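Local coordinates for G protein coupled receptor (PDB 3T33) that belongs to the LanC-like protein family, binds a zinc ion and may play a role in abscisic acid signaling, at residues Ile336-Leu344 and Tyr355-Leu366. Numbering follows the deposited sequence. Where two conformers were deposited one is given.
Sequences ISGNTYVFL and YLYRAKAFASFL
Around Phe-343 and Phe-362, the helical segments 336-344 and 355-366 run antiparallel at 167°, their axes approaching to 7.7 Å and their CA atoms lying nearest at Thr-340/Ala-359 and Phe-343/Tyr-355. Each of the two phenylalanines is a knob in a hole of the opposite helix, and their rings form a T-shaped pair: CE2 of Phe-343 points at the centre of the Phe-362 face, with centroids 4.9 Å apart and planes at 87°. CB of Arg-358 lies over one face of Phe-343, a CH-pi contact 3.8 Å from the ring centroid, while the extended Arg-358 chain carries the guanidinium away to salt bridges with Glu-319 and Glu-17. The methyl of Ala-359 lies where the backbones come close, its CB meeting Leu-344 CD2 at 3.6 Å. Thr-340 OG1 donates a hydrogen bond from above the carbonyl plane to Ile-336 O, which also accepts from Thr-340 N; the same torsion (chi1 -61°) sets CG2 against Ala-359 CB. Toward the other end, Ile-336 CG2 touches Phe-362 and Leu-366, and CD1 reaches Phe-365 CE1 at 3.6 Å. No hydrogen bond crosses this buried interface between consecutive helices 336-350 and 353-375, an antiparallel hairpin of the LanC-like alpha/alpha toroid, just after two zinc ligands, Cys-333 and His-334.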
loop_
_atom_site.group_PDB
_atom_site.type_symbol
_atom_site.label_atom_id
_atom_site.label_comp_id
_atom_site.label_asym_id
_atom_site.label_seq_id
_atom_site.Cartn_x
_atom_site.Cartn_y
_atom_site.Cartn_z
ATOM N N ILE A 336 6.527 -7.842 -5.710
ATOM C CA ILE A 336 5.840 -8.906 -4.996
ATOM C C ILE A 336 5.388 -8.489 -3.593
ATOM O O ILE A 336 4.227 -8.665 -3.258
ATOM C CB ILE A 336 6.678 -10.196 -4.969
ATOM C CG1 ILE A 336 6.991 -10.594 -6.422
ATOM C CG2 ILE A 336 5.916 -11.317 -4.224
ATOM C CD1 ILE A 336 8.012 -11.755 -6.604
ATOM N N SER A 337 6.225 -7.853 -2.776
ATOM C CA SER A 337 5.744 -7.451 -1.440
ATOM C C SER A 337 4.411 -6.674 -1.581
ATOM O O SER A 337 3.483 -6.848 -0.780
ATOM C CB SER A 337 6.789 -6.641 -0.655
ATOM O OG SER A 337 8.082 -7.257 -0.616
ATOM N N GLY A 338 4.301 -5.837 -2.621
ATOM C CA GLY A 338 3.126 -4.966 -2.760
ATOM C C GLY A 338 1.950 -5.760 -3.280
ATOM O O GLY A 338 0.833 -5.610 -2.769
ATOM N N ASN A 339 2.188 -6.615 -4.286
ATOM C CA ASN A 339 1.094 -7.480 -4.779
ATOM C C ASN A 339 0.532 -8.506 -3.735
ATOM O O ASN A 339 -0.650 -8.844 -3.765
ATOM C CB ASN A 339 1.477 -8.120 -6.092
ATOM C CG ASN A 339 1.723 -7.076 -7.185
ATOM O OD1 ASN A 339 2.130 -7.402 -8.262
ATOM N ND2 ASN A 339 1.533 -5.839 -6.878
ATOM N N THR A 340 1.348 -8.906 -2.762
ATOM C CA THR A 340 0.852 -9.706 -1.666
ATOM C C THR A 340 -0.404 -9.137 -1.009
ATOM O O THR A 340 -1.330 -9.895 -0.655
ATOM C CB THR A 340 1.977 -9.858 -0.583
ATOM O OG1 THR A 340 3.045 -10.520 -1.221
ATOM C CG2 THR A 340 1.522 -10.708 0.580
ATOM N N TYR A 341 -0.450 -7.816 -0.862
ATOM C CA TYR A 341 -1.563 -7.131 -0.197
ATOM C C TYR A 341 -2.844 -7.330 -0.931
ATOM O O TYR A 341 -3.951 -7.286 -0.335
ATOM C CB TYR A 341 -1.285 -5.624 -0.025
ATOM C CG TYR A 341 -0.426 -5.301 1.215
ATOM C CD1 TYR A 341 -0.983 -5.252 2.489
ATOM C CD2 TYR A 341 0.941 -5.094 1.098
ATOM C CE1 TYR A 341 -0.167 -4.996 3.622
ATOM C CE2 TYR A 341 1.748 -4.853 2.224
ATOM C CZ TYR A 341 1.192 -4.769 3.460
ATOM O OH TYR A 341 1.982 -4.488 4.574
ATOM N N VAL A 342 -2.757 -7.559 -2.223
ATOM C CA VAL A 342 -4.014 -7.924 -2.907
ATOM C C VAL A 342 -4.675 -9.146 -2.235
ATOM O O VAL A 342 -5.870 -9.111 -1.888
ATOM C CB VAL A 342 -3.790 -8.208 -4.421
ATOM C CG1 VAL A 342 -5.072 -8.647 -5.035
ATOM C CG2 VAL A 342 -3.346 -6.942 -5.134
ATOM N N PHE A 343 -3.904 -10.209 -2.004
ATOM C CA PHE A 343 -4.489 -11.398 -1.362
ATOM C C PHE A 343 -4.943 -11.192 0.051
ATOM O O PHE A 343 -6.009 -11.620 0.422
ATOM C CB PHE A 343 -3.537 -12.589 -1.537
ATOM C CG PHE A 343 -3.065 -12.725 -2.953
ATOM C CD1 PHE A 343 -4.001 -12.769 -3.987
ATOM C CD2 PHE A 343 -1.710 -12.747 -3.260
ATOM C CE1 PHE A 343 -3.590 -12.917 -5.304
ATOM C CE2 PHE A 343 -1.279 -12.889 -4.554
ATOM C CZ PHE A 343 -2.210 -12.944 -5.600
ATOM N N LEU A 344 -4.133 -10.507 0.838
ATOM C CA LEU A 344 -4.506 -10.031 2.167
ATOM C C LEU A 344 -5.762 -9.212 2.137
ATOM O O LEU A 344 -6.599 -9.339 3.028
ATOM C CB LEU A 344 -3.410 -9.157 2.759
ATOM C CG LEU A 344 -2.184 -10.002 3.036
ATOM C CD1 LEU A 344 -1.033 -9.074 3.534
ATOM C CD2 LEU A 344 -2.456 -11.125 4.059
ATOM N N TYR A 355 -7.304 -17.054 -0.062
ATOM C CA TYR A 355 -6.692 -15.735 -0.212
ATOM C C TYR A 355 -5.520 -15.573 0.734
ATOM O O TYR A 355 -4.461 -15.136 0.299
ATOM C CB TYR A 355 -7.779 -14.644 -0.095
ATOM C CG TYR A 355 -8.699 -14.675 -1.308
ATOM C CD1 TYR A 355 -8.151 -14.633 -2.583
ATOM C CD2 TYR A 355 -10.090 -14.762 -1.193
ATOM C CE1 TYR A 355 -8.934 -14.678 -3.747
ATOM C CE2 TYR A 355 -10.928 -14.794 -2.370
ATOM C CZ TYR A 355 -10.317 -14.757 -3.629
ATOM O OH TYR A 355 -11.025 -14.768 -4.811
ATOM N N LEU A 356 -5.650 -15.986 1.995
ATOM C CA LEU A 356 -4.463 -16.068 2.920
ATOM C C LEU A 356 -3.347 -16.948 2.378
ATOM O O LEU A 356 -2.105 -16.611 2.399
ATOM C CB LEU A 356 -4.831 -16.702 4.240
ATOM C CG LEU A 356 -4.124 -16.242 5.518
ATOM C CD1 LEU A 356 -4.043 -17.370 6.518
ATOM C CD2 LEU A 356 -2.770 -15.571 5.313
ATOM N N TYR A 357 -3.791 -18.095 1.879
ATOM C CA TYR A 357 -2.843 -18.980 1.262
ATOM C C TYR A 357 -2.093 -18.304 0.101
ATOM O O TYR A 357 -0.898 -18.512 -0.093
ATOM C CB TYR A 357 -3.521 -20.256 0.769
ATOM C CG TYR A 357 -2.560 -21.059 0.010
ATOM C CD1 TYR A 357 -1.560 -21.790 0.654
ATOM C CD2 TYR A 357 -2.559 -21.014 -1.353
ATOM C CE1 TYR A 357 -0.619 -22.506 -0.075
ATOM C CE2 TYR A 357 -1.647 -21.679 -2.049
ATOM C CZ TYR A 357 -0.688 -22.441 -1.425
ATOM O OH TYR A 357 0.220 -23.113 -2.250
ATOM N N ARG A 358 -2.811 -17.540 -0.708
ATOM C CA ARG A 358 -2.173 -16.845 -1.808
ATOM C C ARG A 358 -1.160 -15.795 -1.342
ATOM O O ARG A 358 -0.112 -15.688 -1.941
ATOM C CB ARG A 358 -3.197 -16.320 -2.811
ATOM C CG ARG A 358 -3.743 -17.447 -3.698
ATOM C CD ARG A 358 -4.850 -16.936 -4.606
ATOM N NE ARG A 358 -5.335 -18.018 -5.446
ATOM C CZ ARG A 358 -6.146 -17.880 -6.489
ATOM N NH1 ARG A 358 -6.587 -16.692 -6.851
ATOM N NH2 ARG A 358 -6.521 -18.957 -7.148
ATOM N N ALA A 359 -1.457 -15.104 -0.252
ATOM C CA ALA A 359 -0.533 -14.116 0.317
ATOM C C ALA A 359 0.627 -14.909 0.898
ATOM O O ALA A 359 1.786 -14.561 0.742
ATOM C CB ALA A 359 -1.216 -13.268 1.437
ATOM N N LYS A 360 0.309 -16.021 1.510
ATOM C CA LYS A 360 1.368 -16.873 2.059
ATOM C C LYS A 360 2.324 -17.373 0.966
ATOM O O LYS A 360 3.545 -17.398 1.139
ATOM C CB LYS A 360 0.716 -18.009 2.886
ATOM C CG LYS A 360 1.520 -19.185 3.246
ATOM C CD LYS A 360 0.653 -20.153 4.110
ATOM C CE LYS A 360 1.516 -21.243 4.785
ATOM N NZ LYS A 360 0.664 -22.374 5.210
ATOM N N ALA A 361 1.780 -17.740 -0.185
ATOM C CA ALA A 361 2.633 -18.206 -1.286
ATOM C C ALA A 361 3.528 -17.067 -1.788
ATOM O O ALA A 361 4.701 -17.275 -2.062
ATOM C CB ALA A 361 1.788 -18.754 -2.435
ATOM N N PHE A 362 2.991 -15.851 -1.900
ATOM C CA PHE A 362 3.866 -14.781 -2.438
ATOM C C PHE A 362 4.936 -14.460 -1.400
ATOM O O PHE A 362 6.069 -14.284 -1.730
ATOM C CB PHE A 362 3.061 -13.541 -2.791
ATOM C CG PHE A 362 2.559 -13.504 -4.208
ATOM C CD1 PHE A 362 2.178 -14.662 -4.869
ATOM C CD2 PHE A 362 2.455 -12.262 -4.887
ATOM C CE1 PHE A 362 1.701 -14.619 -6.188
ATOM C CE2 PHE A 362 1.971 -12.194 -6.182
ATOM C CZ PHE A 362 1.574 -13.394 -6.849
ATOM N N ALA A 363 4.572 -14.427 -0.134
ATOM C CA ALA A 363 5.543 -14.190 0.906
ATOM C C ALA A 363 6.600 -15.296 0.997
ATOM O O ALA A 363 7.794 -15.007 1.209
ATOM C CB ALA A 363 4.867 -14.010 2.236
ATOM N N SER A 364 6.157 -16.555 0.875
ATOM C CA SER A 364 7.117 -17.672 0.826
ATOM C C SER A 364 8.027 -17.586 -0.331
ATOM O O SER A 364 9.236 -17.813 -0.164
ATOM C CB SER A 364 6.399 -19.004 0.810
ATOM O OG SER A 364 5.506 -19.010 1.894
ATOM N N PHE A 365 7.495 -17.225 -1.508
ATOM C CA PHE A 365 8.356 -17.030 -2.679
ATOM C C PHE A 365 9.475 -16.046 -2.377
ATOM O O PHE A 365 10.674 -16.356 -2.554
ATOM C CB PHE A 365 7.556 -16.534 -3.880
ATOM C CG PHE A 365 8.419 -16.304 -5.130
ATOM C CD1 PHE A 365 8.991 -15.058 -5.391
ATOM C CD2 PHE A 365 8.646 -17.343 -6.037
ATOM C CE1 PHE A 365 9.826 -14.864 -6.541
ATOM C CE2 PHE A 365 9.455 -17.152 -7.175
ATOM C CZ PHE A 365 10.040 -15.920 -7.423
ATOM N N LEU A 366 9.093 -14.854 -1.890
ATOM C CA LEU A 366 10.086 -13.867 -1.486
ATOM C C LEU A 366 11.068 -14.358 -0.435
ATOM O O LEU A 366 12.280 -14.132 -0.552
ATOM C CB LEU A 366 9.409 -12.592 -0.937
ATOM C CG LEU A 366 8.882 -11.650 -1.983
ATOM C CD1 LEU A 366 8.085 -10.616 -1.273
ATOM C CD2 LEU A 366 10.100 -11.043 -2.676
#